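Side-chain contacts in UPF0249 protein EF_3048 (Enterococcus faecalis, PDB 2I5I), which probably deacetylates acetylated carbohydrates, a magnesium-dependent step in the breakdown of oligosaccharides: residues I221-N224 against Y228-P231; C213-I218 against E237-Q242; I189-I194 against Q242-A247. All coordinates share one frame; numbering follows the deposited sequence.

Contact 1 of 3, residues I221-N224 against Y228-P231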
ATOM      1  N   ILE A 221      26.830   4.215  -9.441  0.50 21.77           N
ATOM      2  CA  ILE A 221      27.159   2.897  -8.876  0.50 22.56           C
ATOM      3  C   ILE A 221      27.347   1.916 -10.027  0.50 18.15           C
ATOM      4  O   ILE A 221      28.340   1.192 -10.067  0.50 21.74           O
ATOM      5  CB  ILE A 221      26.119   2.417  -7.868  0.50 20.87           C
ATOM      6  CG1 ILE A 221      25.871   3.439  -6.744  0.50 25.32           C
ATOM      7  CG2 ILE A 221      26.472   1.077  -7.245  0.50 20.87           C
ATOM      8  CD1 ILE A 221      24.398   3.534  -6.441  0.50 32.09           C
ATOM      9  N   LEU A 222      26.442   1.878 -11.001  1.00 20.47           N
ATOM     10  CA  LEU A 222      26.668   0.999 -12.148  1.00 22.19           C
ATOM     11  C   LEU A 222      27.956   1.354 -12.871  1.00 27.23           C
ATOM     12  O   LEU A 222      28.769   0.493 -13.223  1.00 23.24           O
ATOM     13  CB  LEU A 222      25.478   1.071 -13.106  1.00 23.01           C
ATOM     14  CG  LEU A 222      25.639   0.311 -14.423  1.00 20.43           C
ATOM     15  CD1 LEU A 222      25.898  -1.163 -14.184  1.00 24.06           C
ATOM     16  CD2 LEU A 222      24.405   0.524 -15.291  1.00 20.85           C
ATOM     17  N   GLN A 223      28.165   2.651 -13.110  1.00 25.75           N
ATOM     18  CA  GLN A 223      29.371   3.087 -13.818  1.00 25.89           C
ATOM     19  C   GLN A 223      30.658   2.626 -13.137  1.00 27.47           C
ATOM     20  O   GLN A 223      31.688   2.370 -13.770  1.00 31.67           O
ATOM     21  CB  GLN A 223      29.408   4.607 -13.868  1.00 31.48           C
ATOM     22  CG  GLN A 223      28.680   5.316 -14.988  1.00 40.15           C
ATOM     23  CD  GLN A 223      29.341   6.679 -15.212  1.00 34.79           C
ATOM     24  OE1 GLN A 223      29.697   7.338 -14.234  1.00 32.00           O
ATOM     25  NE2 GLN A 223      29.508   7.062 -16.469  1.00 34.11           N
ATOM     26  N   ASN A 224      30.610   2.562 -11.818  1.00 21.03           N
ATOM     27  CA  ASN A 224      31.766   2.245 -11.005  1.00 24.42           C
ATOM     28  C   ASN A 224      32.094   0.747 -11.081  1.00 31.98           C
ATOM     29  O   ASN A 224      33.238   0.362 -10.880  1.00 36.57           O
ATOM     30  CB  ASN A 224      31.513   2.614  -9.551  1.00 25.53           C
ATOM     31  CG  ASN A 224      31.537   4.128  -9.305  1.00 23.34           C
ATOM     32  OD1 ASN A 224      31.964   4.905 -10.143  1.00 30.88           O
ATOM     33  ND2 ASN A 224      31.062   4.513  -8.126  1.00 37.35           N
ATOM     34  N   TYR A 228      29.925  -3.124 -18.634  1.00 30.04           N
ATOM     35  CA  TYR A 228      28.748  -3.082 -19.492  1.00 26.86           C
ATOM     36  C   TYR A 228      27.754  -2.083 -18.893  1.00 28.77           C
ATOM     37  O   TYR A 228      26.968  -2.427 -18.011  1.00 23.92           O
ATOM     38  CB  TYR A 228      28.066  -4.443 -19.650  1.00 23.99           C
ATOM     39  CG  TYR A 228      27.038  -4.520 -20.762  1.00 19.68           C
ATOM     40  CD1 TYR A 228      27.346  -4.184 -22.073  1.00 26.09           C
ATOM     41  CD2 TYR A 228      25.729  -4.932 -20.537  1.00 27.81           C
ATOM     42  CE1 TYR A 228      26.418  -4.246 -23.105  1.00 26.70           C
ATOM     43  CE2 TYR A 228      24.791  -5.004 -21.548  1.00 24.49           C
ATOM     44  CZ  TYR A 228      25.133  -4.665 -22.839  1.00 23.47           C
ATOM     45  OH  TYR A 228      24.209  -4.723 -23.854  1.00 27.67           O
ATOM     46  N   CYS A 229      27.827  -0.856 -19.379  1.00 28.11           N
ATOM     47  CA  CYS A 229      27.082   0.227 -18.723  1.00 26.80           C
ATOM     48  C   CYS A 229      26.131   0.929 -19.668  1.00 21.10           C
ATOM     49  O   CYS A 229      24.924   0.677 -19.682  1.00 25.80           O
ATOM     50  CB  CYS A 229      28.110   1.195 -18.127  1.00 29.93           C
ATOM     51  SG  CYS A 229      27.382   2.529 -17.144  1.00 32.39           S
HETATM   52  N   MSE A 230      26.631   1.828 -20.527  1.00 25.32           N
HETATM   53  CA  MSE A 230      25.740   2.626 -21.366  1.00 25.44           C
HETATM   54  C   MSE A 230      24.838   1.807 -22.269  1.00 27.51           C
HETATM   55  O   MSE A 230      23.701   2.287 -22.491  1.00 25.32           O
HETATM   56  CB  MSE A 230      26.569   3.624 -22.176  1.00 25.85           C
HETATM   57  CG  MSE A 230      27.228   4.764 -21.435  1.00 29.24           C
HETATM   58 SE   MSE A 230      26.323   5.651 -20.150  0.75 34.56          SE
HETATM   59  CE  MSE A 230      25.070   6.503 -21.113  1.00 30.02           C
ATOM     60  N   PRO A 231      25.143   0.654 -22.838  1.00 23.21           N
ATOM     61  CA  PRO A 231      24.143  -0.017 -23.688  1.00 19.95           C
ATOM     62  C   PRO A 231      22.886  -0.473 -22.943  1.00 17.53           C
ATOM     63  O   PRO A 231      21.836  -0.705 -23.548  1.00 21.70           O
ATOM     64  CB  PRO A 231      24.879  -1.266 -24.194  1.00 28.19           C
ATOM     65  CG  PRO A 231      26.330  -0.896 -24.080  1.00 33.64           C
ATOM     66  CD  PRO A 231      26.391  -0.129 -22.780  1.00 28.49           C
TER

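Contact 2 of 3, residues C213-I218 against E237-Q242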
ATOM      1  N   CYS A 213      18.660 -10.573 -20.799  1.00 22.60           N
ATOM      2  CA  CYS A 213      18.976  -9.195 -21.171  1.00 18.99           C
ATOM      3  C   CYS A 213      19.453  -8.416 -19.946  1.00 19.49           C
ATOM      4  O   CYS A 213      19.325  -8.923 -18.841  1.00 20.57           O
ATOM      5  CB  CYS A 213      17.766  -8.507 -21.797  1.00 20.73           C
ATOM      6  SG  CYS A 213      16.252  -8.548 -20.807  1.00 23.39           S
ATOM      7  N   HIS A 214      19.974  -7.213 -20.180  1.00 21.72           N
ATOM      8  CA  HIS A 214      20.510  -6.410 -19.096  1.00 19.71           C
ATOM      9  C   HIS A 214      20.033  -4.949 -19.141  1.00 21.16           C
ATOM     10  O   HIS A 214      20.810  -3.992 -19.231  1.00 25.60           O
ATOM     11  CB  HIS A 214      22.023  -6.490 -19.148  1.00 21.42           C
ATOM     12  CG  HIS A 214      22.588  -7.877 -19.024  1.00 22.44           C
ATOM     13  ND1 HIS A 214      22.598  -8.788 -20.062  1.00 26.10           N
ATOM     14  CD2 HIS A 214      23.181  -8.489 -17.977  1.00 25.98           C
ATOM     15  CE1 HIS A 214      23.166  -9.907 -19.642  1.00 26.67           C
ATOM     16  NE2 HIS A 214      23.537  -9.759 -18.375  1.00 29.50           N
ATOM     17  N   PRO A 215      18.729  -4.738 -19.068  1.00 22.21           N
ATOM     18  CA  PRO A 215      18.218  -3.359 -19.022  1.00 18.24           C
ATOM     19  C   PRO A 215      18.640  -2.722 -17.696  1.00 18.42           C
ATOM     20  O   PRO A 215      18.804  -3.388 -16.680  1.00 19.53           O
ATOM     21  CB  PRO A 215      16.714  -3.506 -19.062  1.00 21.11           C
ATOM     22  CG  PRO A 215      16.401  -4.940 -18.799  1.00 20.81           C
ATOM     23  CD  PRO A 215      17.660  -5.731 -18.993  1.00 27.72           C
ATOM     24  N   ALA A 216      18.802  -1.410 -17.709  1.00 22.69           N
ATOM     25  CA  ALA A 216      19.114  -0.582 -16.567  1.00 18.26           C
ATOM     26  C   ALA A 216      18.960   0.895 -16.950  1.00 20.63           C
ATOM     27  O   ALA A 216      19.028   1.202 -18.129  1.00 18.71           O
ATOM     28  CB  ALA A 216      20.529  -0.788 -16.064  1.00 19.11           C
ATOM     29  N   PHE A 217      18.748   1.710 -15.927  1.00 21.86           N
ATOM     30  CA  PHE A 217      19.057   3.121 -15.951  1.00 19.32           C
ATOM     31  C   PHE A 217      20.498   3.224 -15.458  1.00 21.20           C
ATOM     32  O   PHE A 217      20.985   2.310 -14.789  1.00 19.75           O
ATOM     33  CB  PHE A 217      18.112   3.964 -15.101  1.00 17.09           C
ATOM     34  CG  PHE A 217      16.656   3.905 -15.517  1.00 14.76           C
ATOM     35  CD1 PHE A 217      16.225   3.741 -16.822  1.00 15.82           C
ATOM     36  CD2 PHE A 217      15.647   4.024 -14.562  1.00 14.62           C
ATOM     37  CE1 PHE A 217      14.865   3.736 -17.131  1.00 15.54           C
ATOM     38  CE2 PHE A 217      14.304   4.001 -14.838  1.00 17.83           C
ATOM     39  CZ  PHE A 217      13.907   3.828 -16.150  1.00 16.28           C
ATOM     40  N   ILE A 218      21.166   4.315 -15.768  1.00 17.88           N
ATOM     41  CA  ILE A 218      22.545   4.511 -15.325  1.00 18.31           C
ATOM     42  C   ILE A 218      22.602   5.362 -14.053  1.00 25.77           C
ATOM     43  O   ILE A 218      21.966   6.427 -13.999  1.00 17.88           O
ATOM     44  CB  ILE A 218      23.424   5.168 -16.403  1.00 23.81           C
ATOM     45  CG1 ILE A 218      23.445   4.483 -17.765  1.00 28.44           C
ATOM     46  CG2 ILE A 218      24.857   5.294 -15.900  1.00 29.94           C
ATOM     47  CD1 ILE A 218      23.243   2.991 -17.735  1.00 32.95           C
ATOM     48  N   GLU A 237      15.174   0.777 -24.033  1.00 19.23           N
ATOM     49  CA  GLU A 237      14.416   1.432 -25.098  1.00 25.01           C
ATOM     50  C   GLU A 237      13.813   0.392 -26.019  1.00 25.23           C
ATOM     51  O   GLU A 237      12.658   0.447 -26.421  1.00 23.51           O
ATOM     52  CB  GLU A 237      15.344   2.406 -25.825  1.00 23.54           C
ATOM     53  CG  GLU A 237      14.680   3.189 -26.928  1.00 29.46           C
ATOM     54  CD  GLU A 237      15.643   4.125 -27.643  1.00 34.19           C
ATOM     55  OE1 GLU A 237      16.862   3.863 -27.715  1.00 34.40           O
ATOM     56  OE2 GLU A 237      15.123   5.152 -28.137  1.00 31.60           O
ATOM     57  N   ILE A 238      14.646  -0.590 -26.369  1.00 22.95           N
ATOM     58  CA  ILE A 238      14.167  -1.599 -27.323  1.00 21.52           C
ATOM     59  C   ILE A 238      13.123  -2.489 -26.683  1.00 16.67           C
ATOM     60  O   ILE A 238      12.095  -2.806 -27.270  1.00 23.02           O
ATOM     61  CB  ILE A 238      15.354  -2.434 -27.841  1.00 23.52           C
ATOM     62  CG1 ILE A 238      16.266  -1.655 -28.780  1.00 25.14           C
ATOM     63  CG2 ILE A 238      14.840  -3.718 -28.477  1.00 25.60           C
ATOM     64  CD1 ILE A 238      17.696  -2.091 -28.811  1.00 29.20           C
ATOM     65  N   LEU A 239      13.354  -2.907 -25.437  1.00 19.00           N
ATOM     66  CA  LEU A 239      12.386  -3.798 -24.795  1.00 23.53           C
ATOM     67  C   LEU A 239      11.051  -3.139 -24.463  1.00 25.54           C
ATOM     68  O   LEU A 239      10.081  -3.838 -24.185  1.00 21.68           O
ATOM     69  CB  LEU A 239      12.976  -4.406 -23.512  1.00 25.17           C
ATOM     70  CG  LEU A 239      14.236  -5.253 -23.754  1.00 25.06           C
ATOM     71  CD1 LEU A 239      14.942  -5.581 -22.454  1.00 33.37           C
ATOM     72  CD2 LEU A 239      13.848  -6.519 -24.510  1.00 30.00           C
ATOM     73  N   THR A 240      10.959  -1.812 -24.498  1.00 20.98           N
ATOM     74  CA  THR A 240       9.701  -1.123 -24.254  1.00 23.51           C
ATOM     75  C   THR A 240       9.093  -0.571 -25.541  1.00 27.62           C
ATOM     76  O   THR A 240       8.064   0.119 -25.497  1.00 25.20           O
ATOM     77  CB  THR A 240       9.896   0.050 -23.265  1.00 20.79           C
ATOM     78  OG1 THR A 240      10.827   0.959 -23.855  1.00 20.31           O
ATOM     79  CG2 THR A 240      10.494  -0.417 -21.960  1.00 19.77           C
ATOM     80  N   SER A 241       9.701  -0.871 -26.689  1.00 25.52           N
ATOM     81  CA  SER A 241       9.208  -0.372 -27.968  1.00 23.40           C
ATOM     82  C   SER A 241       7.955  -1.085 -28.447  1.00 29.11           C
ATOM     83  O   SER A 241       7.730  -2.271 -28.218  1.00 26.98           O
ATOM     84  CB  SER A 241      10.312  -0.445 -29.029  1.00 30.54           C
ATOM     85  OG  SER A 241      10.662  -1.763 -29.417  1.00 29.37           O
ATOM     86  N   GLN A 242       7.083  -0.336 -29.137  1.00 27.35           N
ATOM     87  CA  GLN A 242       5.896  -0.896 -29.752  1.00 28.50           C
ATOM     88  C   GLN A 242       6.216  -1.985 -30.771  1.00 28.65           C
ATOM     89  O   GLN A 242       5.477  -2.962 -30.887  1.00 34.91           O
ATOM     90  CB  GLN A 242       5.095   0.213 -30.454  1.00 41.69           C
ATOM     91  CG  GLN A 242       3.701  -0.262 -30.865  1.00 52.95           C
ATOM     92  CD  GLN A 242       2.656   0.289 -29.908  1.00 62.26           C
ATOM     93  OE1 GLN A 242       2.321   1.471 -30.007  1.00 64.06           O
ATOM     94  NE2 GLN A 242       2.150  -0.550 -29.008  1.00 66.38           N
TER

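Contact 3 of 3, residues I189-I194 against Q242-A247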
ATOM      1  N   ILE A 189      22.902  -5.268 -29.644  1.00 27.34           N
ATOM      2  CA  ILE A 189      21.740  -4.536 -29.136  1.00 27.72           C
ATOM      3  C   ILE A 189      21.063  -3.754 -30.256  1.00 29.58           C
ATOM      4  O   ILE A 189      21.500  -2.715 -30.743  1.00 28.76           O
ATOM      5  CB  ILE A 189      22.133  -3.602 -27.981  1.00 30.26           C
ATOM      6  CG1 ILE A 189      22.850  -4.305 -26.821  1.00 31.17           C
ATOM      7  CG2 ILE A 189      20.908  -2.852 -27.468  1.00 41.73           C
ATOM      8  CD1 ILE A 189      22.000  -5.422 -26.257  1.00 23.42           C
ATOM      9  N   SER A 190      19.938  -4.295 -30.705  1.00 27.06           N
ATOM     10  CA  SER A 190      19.067  -3.624 -31.652  1.00 25.39           C
ATOM     11  C   SER A 190      17.752  -4.364 -31.791  1.00 29.31           C
ATOM     12  O   SER A 190      17.509  -5.468 -31.295  1.00 29.93           O
ATOM     13  CB  SER A 190      19.780  -3.459 -32.997  1.00 35.25           C
ATOM     14  OG  SER A 190      19.863  -4.729 -33.628  1.00 40.78           O
ATOM     15  N   THR A 191      16.825  -3.704 -32.485  1.00 27.70           N
ATOM     16  CA  THR A 191      15.504  -4.267 -32.661  1.00 29.72           C
ATOM     17  C   THR A 191      15.560  -5.544 -33.499  1.00 27.65           C
ATOM     18  O   THR A 191      14.879  -6.525 -33.225  1.00 32.34           O
ATOM     19  CB  THR A 191      14.571  -3.271 -33.383  1.00 37.16           C
ATOM     20  OG1 THR A 191      14.535  -2.039 -32.664  1.00 43.10           O
ATOM     21  CG2 THR A 191      13.171  -3.850 -33.384  1.00 28.40           C
ATOM     22  N   GLU A 192      16.384  -5.435 -34.523  1.00 26.73           N
ATOM     23  CA  GLU A 192      16.572  -6.482 -35.523  1.00 32.97           C
ATOM     24  C   GLU A 192      16.987  -7.789 -34.863  1.00 30.22           C
ATOM     25  O   GLU A 192      16.435  -8.848 -35.180  1.00 38.89           O
ATOM     26  CB  GLU A 192      17.602  -6.045 -36.579  1.00 33.29           C
ATOM     27  N   THR A 193      17.935  -7.725 -33.939  1.00 28.93           N
ATOM     28  CA  THR A 193      18.391  -8.901 -33.213  1.00 32.25           C
ATOM     29  C   THR A 193      17.194  -9.583 -32.556  1.00 36.72           C
ATOM     30  O   THR A 193      17.075 -10.805 -32.565  1.00 28.41           O
ATOM     31  CB  THR A 193      19.451  -8.560 -32.163  1.00 31.03           C
ATOM     32  OG1 THR A 193      20.626  -8.017 -32.767  1.00 30.82           O
ATOM     33  CG2 THR A 193      19.956  -9.830 -31.480  1.00 31.82           C
ATOM     34  N   ILE A 194      16.315  -8.756 -31.989  1.00 29.90           N
ATOM     35  CA  ILE A 194      15.179  -9.259 -31.240  1.00 27.15           C
ATOM     36  C   ILE A 194      14.210  -9.982 -32.175  1.00 25.16           C
ATOM     37  O   ILE A 194      13.674 -11.028 -31.809  1.00 30.08           O
ATOM     38  CB  ILE A 194      14.417  -8.137 -30.509  1.00 26.45           C
ATOM     39  CG1 ILE A 194      15.154  -7.562 -29.304  1.00 32.06           C
ATOM     40  CG2 ILE A 194      13.016  -8.617 -30.132  1.00 30.26           C
ATOM     41  CD1 ILE A 194      15.272  -8.503 -28.128  1.00 23.73           C
ATOM     42  N   GLN A 242       7.083  -0.336 -29.137  1.00 27.35           N
ATOM     43  CA  GLN A 242       5.896  -0.896 -29.752  1.00 28.50           C
ATOM     44  C   GLN A 242       6.216  -1.985 -30.771  1.00 28.65           C
ATOM     45  O   GLN A 242       5.477  -2.962 -30.887  1.00 34.91           O
ATOM     46  CB  GLN A 242       5.095   0.213 -30.454  1.00 41.69           C
ATOM     47  CG  GLN A 242       3.701  -0.262 -30.865  1.00 52.95           C
ATOM     48  CD  GLN A 242       2.656   0.289 -29.908  1.00 62.26           C
ATOM     49  OE1 GLN A 242       2.321   1.471 -30.007  1.00 64.06           O
ATOM     50  NE2 GLN A 242       2.150  -0.550 -29.008  1.00 66.38           N
ATOM     51  N   GLU A 243       7.305  -1.816 -31.509  1.00 32.74           N
ATOM     52  CA  GLU A 243       7.707  -2.779 -32.524  1.00 27.98           C
ATOM     53  C   GLU A 243       7.986  -4.140 -31.909  1.00 31.86           C
ATOM     54  O   GLU A 243       7.582  -5.185 -32.418  1.00 31.84           O
ATOM     55  CB  GLU A 243       8.968  -2.308 -33.253  1.00 31.41           C
ATOM     56  CG  GLU A 243       9.373  -3.293 -34.345  1.00 38.63           C
ATOM     57  CD  GLU A 243      10.502  -2.765 -35.213  1.00 52.43           C
ATOM     58  OE1 GLU A 243      11.046  -1.693 -34.869  1.00 58.74           O
ATOM     59  OE2 GLU A 243      10.836  -3.415 -36.227  1.00 50.01           O
ATOM     60  N   VAL A 244       8.691  -4.118 -30.777  1.00 29.59           N
ATOM     61  CA  VAL A 244       8.974  -5.394 -30.124  1.00 27.03           C
ATOM     62  C   VAL A 244       7.702  -6.047 -29.636  1.00 28.16           C
ATOM     63  O   VAL A 244       7.478  -7.227 -29.914  1.00 26.16           O
ATOM     64  CB  VAL A 244       9.969  -5.201 -28.963  1.00 26.82           C
ATOM     65  CG1 VAL A 244      10.106  -6.505 -28.195  1.00 31.34           C
ATOM     66  CG2 VAL A 244      11.284  -4.690 -29.525  1.00 26.00           C
ATOM     67  N   LYS A 245       6.848  -5.304 -28.927  1.00 29.08           N
ATOM     68  CA  LYS A 245       5.590  -5.881 -28.462  1.00 34.36           C
ATOM     69  C   LYS A 245       4.782  -6.449 -29.624  1.00 35.23           C
ATOM     70  O   LYS A 245       4.295  -7.578 -29.524  1.00 31.41           O
ATOM     71  CB  LYS A 245       4.761  -4.841 -27.698  1.00 39.78           C
ATOM     72  CG  LYS A 245       5.443  -4.456 -26.386  1.00 39.25           C
ATOM     73  CD  LYS A 245       4.676  -3.354 -25.673  1.00 43.06           C
ATOM     74  CE  LYS A 245       5.505  -2.769 -24.538  1.00 35.83           C
ATOM     75  NZ  LYS A 245       5.566  -1.280 -24.587  1.00 46.10           N
ATOM     76  N   GLU A 246       4.658  -5.689 -30.707  1.00 31.04           N
ATOM     77  CA  GLU A 246       3.897  -6.171 -31.864  1.00 31.52           C
ATOM     78  C   GLU A 246       4.495  -7.448 -32.447  1.00 28.33           C
ATOM     79  O   GLU A 246       3.747  -8.353 -32.839  1.00 36.03           O
ATOM     80  CB  GLU A 246       3.803  -5.068 -32.932  1.00 37.61           C
ATOM     81  CG  GLU A 246       2.672  -4.092 -32.612  1.00 39.43           C
ATOM     82  CD  GLU A 246       2.685  -2.813 -33.416  1.00 43.03           C
ATOM     83  OE1 GLU A 246       3.454  -2.726 -34.398  1.00 45.09           O
ATOM     84  OE2 GLU A 246       1.899  -1.910 -33.037  1.00 49.76           O
ATOM     85  N   ALA A 247       5.816  -7.541 -32.504  1.00 25.34           N
ATOM     86  CA  ALA A 247       6.479  -8.700 -33.106  1.00 25.97           C
ATOM     87  C   ALA A 247       6.117  -9.987 -32.380  1.00 35.10           C
ATOM     88  O   ALA A 247       5.834 -11.029 -32.986  1.00 35.97           O
ATOM     89  CB  ALA A 247       7.986  -8.546 -33.113  1.00 28.38           C
TER

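Contact 1 of 3, residues I221-N224 against Y228-P231
Tyr228, whose carbonyl oxygen meets CD1 of Leu222 at 4.2 Å, has its phenol OH gripped by two groups beyond the contact: it is hydrogen-bonded to OE2 of Glu235 and to the backbone N of Asp186. Its side chain leaves the backbone away from helix 220-225, so the residue meets the helix through its carbonyl, whose O also accepts a bond from NE of Arg232. The actual junction is made one residue later, by the sulfur of Cys229. With SG turned to the far side of CB from its own backbone N (chi1 -175°), the thiol reaches across to two neighbouring helix residues at once: it lies 3.8 Å from CG of Gln223 and 3.9 Å from CG of Leu222, with CD2 of Leu222 at 4.0 Å. The sulfur therefore sits against the branch point of the leucine and the second methylene (CG) of the glutamine. These segments belong to the turn between helices 220-225 and 231-239, in a chain whose curled parallel sheet is consistent with the distorted beta/alpha barrel of carbohydrate deacetylases. Tyr228 lies here about 9 Å, side chain to side chain, from His130, the predicted magnesium ligand. Leu222 is the buried half of the pair, its side chain also packing on Val20 of helix 18-29, while its backbone N is bonded to OD1 of Asp219. Gln223 is exposed, and beyond the sulfur it packs on Ile233 of the second subunit, just as Met230, a selenomethionine, packs on Gln223 of that subunit.

Contact 2 of 3, residues C213-I218 against E237-Q242
A single methyl of Leu239 carries this contact: CD1 lies 3.6 Å from SG of Cys213 and 4.0 Å from CG of Pro215. The same CD1 is 4.1 Å from CB of Cys213, so the methyl rests against both the sulfur and the carbon bearing it. Cys213 has its SG lodged between its backbone N and carbonyl carbon (chi1 54°), which swings the thiol over to the leucine, and the side chains of Pro215 and Leu239 cross at about a right angle. The other leucine methyl, CD2, is 4.9 Å from SG of Cys213 and adds little. All three touching residues are buried, and the interface is wholly apolar.

The looser side begins right after Leu239, where the chain leaves helix 231-239 and runs out towards exposed Gln242. It is ordered by polar bonds of its own instead of by packing against 213-218. Ile238 O receives two donors from Ser241: the hydroxyl OG at 2.8 Å, in the carbonyl plane on a lone pair (C=O...OG angle 135°), and the backbone N at 3.1 Å. Ser241 is at the N-cap position of helix 242-250, with a weak bond from Val244 N to its OG, so one hydroxyl links the last turn of one helix to the first turn of the next.

Cys213 ends strand 208-213 and is backbone-bonded to Asn10 and Asp12, while its side chain also touches Ile9 of strand 6-11. Pro215 lies against Ala27 of helix 18-29 and Val236 of helix 231-239. Leu239 thus sets the C-terminal end of helix 231-239 against the end of strand 208-213, a strand inside the sheet between 6-11 and 179-181.

Contact 3 of 3, residues I189-I194 against Q242-A247
The backbones approach most closely at Thr191 and Val244, whose CA atoms are 7.1 Å apart, and each segment contains the opening turn of a helix, 191-203 after the loop residues Ile189 and Ser190, and 242-250 from its first residue. Ser190 is at the N-cap position of helix 191-203, whereas helix 242-250 is already regular here, with Glu246 N bonded to Gln242 O at 2.9 Å and Ala247 N to Glu243 O at the same length.

Thr191 is the centre of the contact. Its methyl CG2, placed opposite the backbone N about the first torsion while OG1 is turned back beside that N (chi1 -56°), projects over the flat face of the Glu243 carboxylate. The evidence is in the distances: CG2 lies 3.4 Å from CD, 3.4 Å from OE1 and 3.7 Å from OE2 of Glu243, a spread that places it above the group and not at one oxygen. Glu243 reaches there with a fully extended chain (chi1 -178°, chi2 172°), crossing to Thr191 on the exposed side of the contact. Its carboxylate lies near the start of its own helix, where the helix dipole may modestly favour its charge.

Both helices lead into strands, 208-213 and 254-256, that pair with strand 6-11 in the parallel sheet, consistent with a place on the outer, helical layer of a distorted barrel. Deeper in, the chemistry turns apolar. CG2 of Ile194 meets CG1 of Val244 at 4.1 Å, the two side chains crossing at about a right angle, and both are backed by Ile238 of helix 231-239. Val244 also packs on Val32, and Ala247 continues the interface one turn on against Leu195 and Leu198.

Contacts 2 and 3 are the closest pair, their centres 11 Å apart: they share Gln242, and Thr240 O lies 3.0 Å from NZ of Lys245, a probable hydrogen bond. Contacts 1 and 2 are 14 Å apart and meet where Cys229 O comes within 3.5 Å of CD1 of Ile218; both also touch the second subunit, which contact 3 does not. Contacts 1 and 3 lie 23 Å apart, touching where Tyr228 OH packs 3.3 Å from CG1 of Ile189. Of the three, contact 1 approaches the likely magnesium site around His130, possibly shared with Asp13 and His64; contacts 2 and 3 lie away from His130, though Pro215 of contact 2 comes near that possible cluster without touching it.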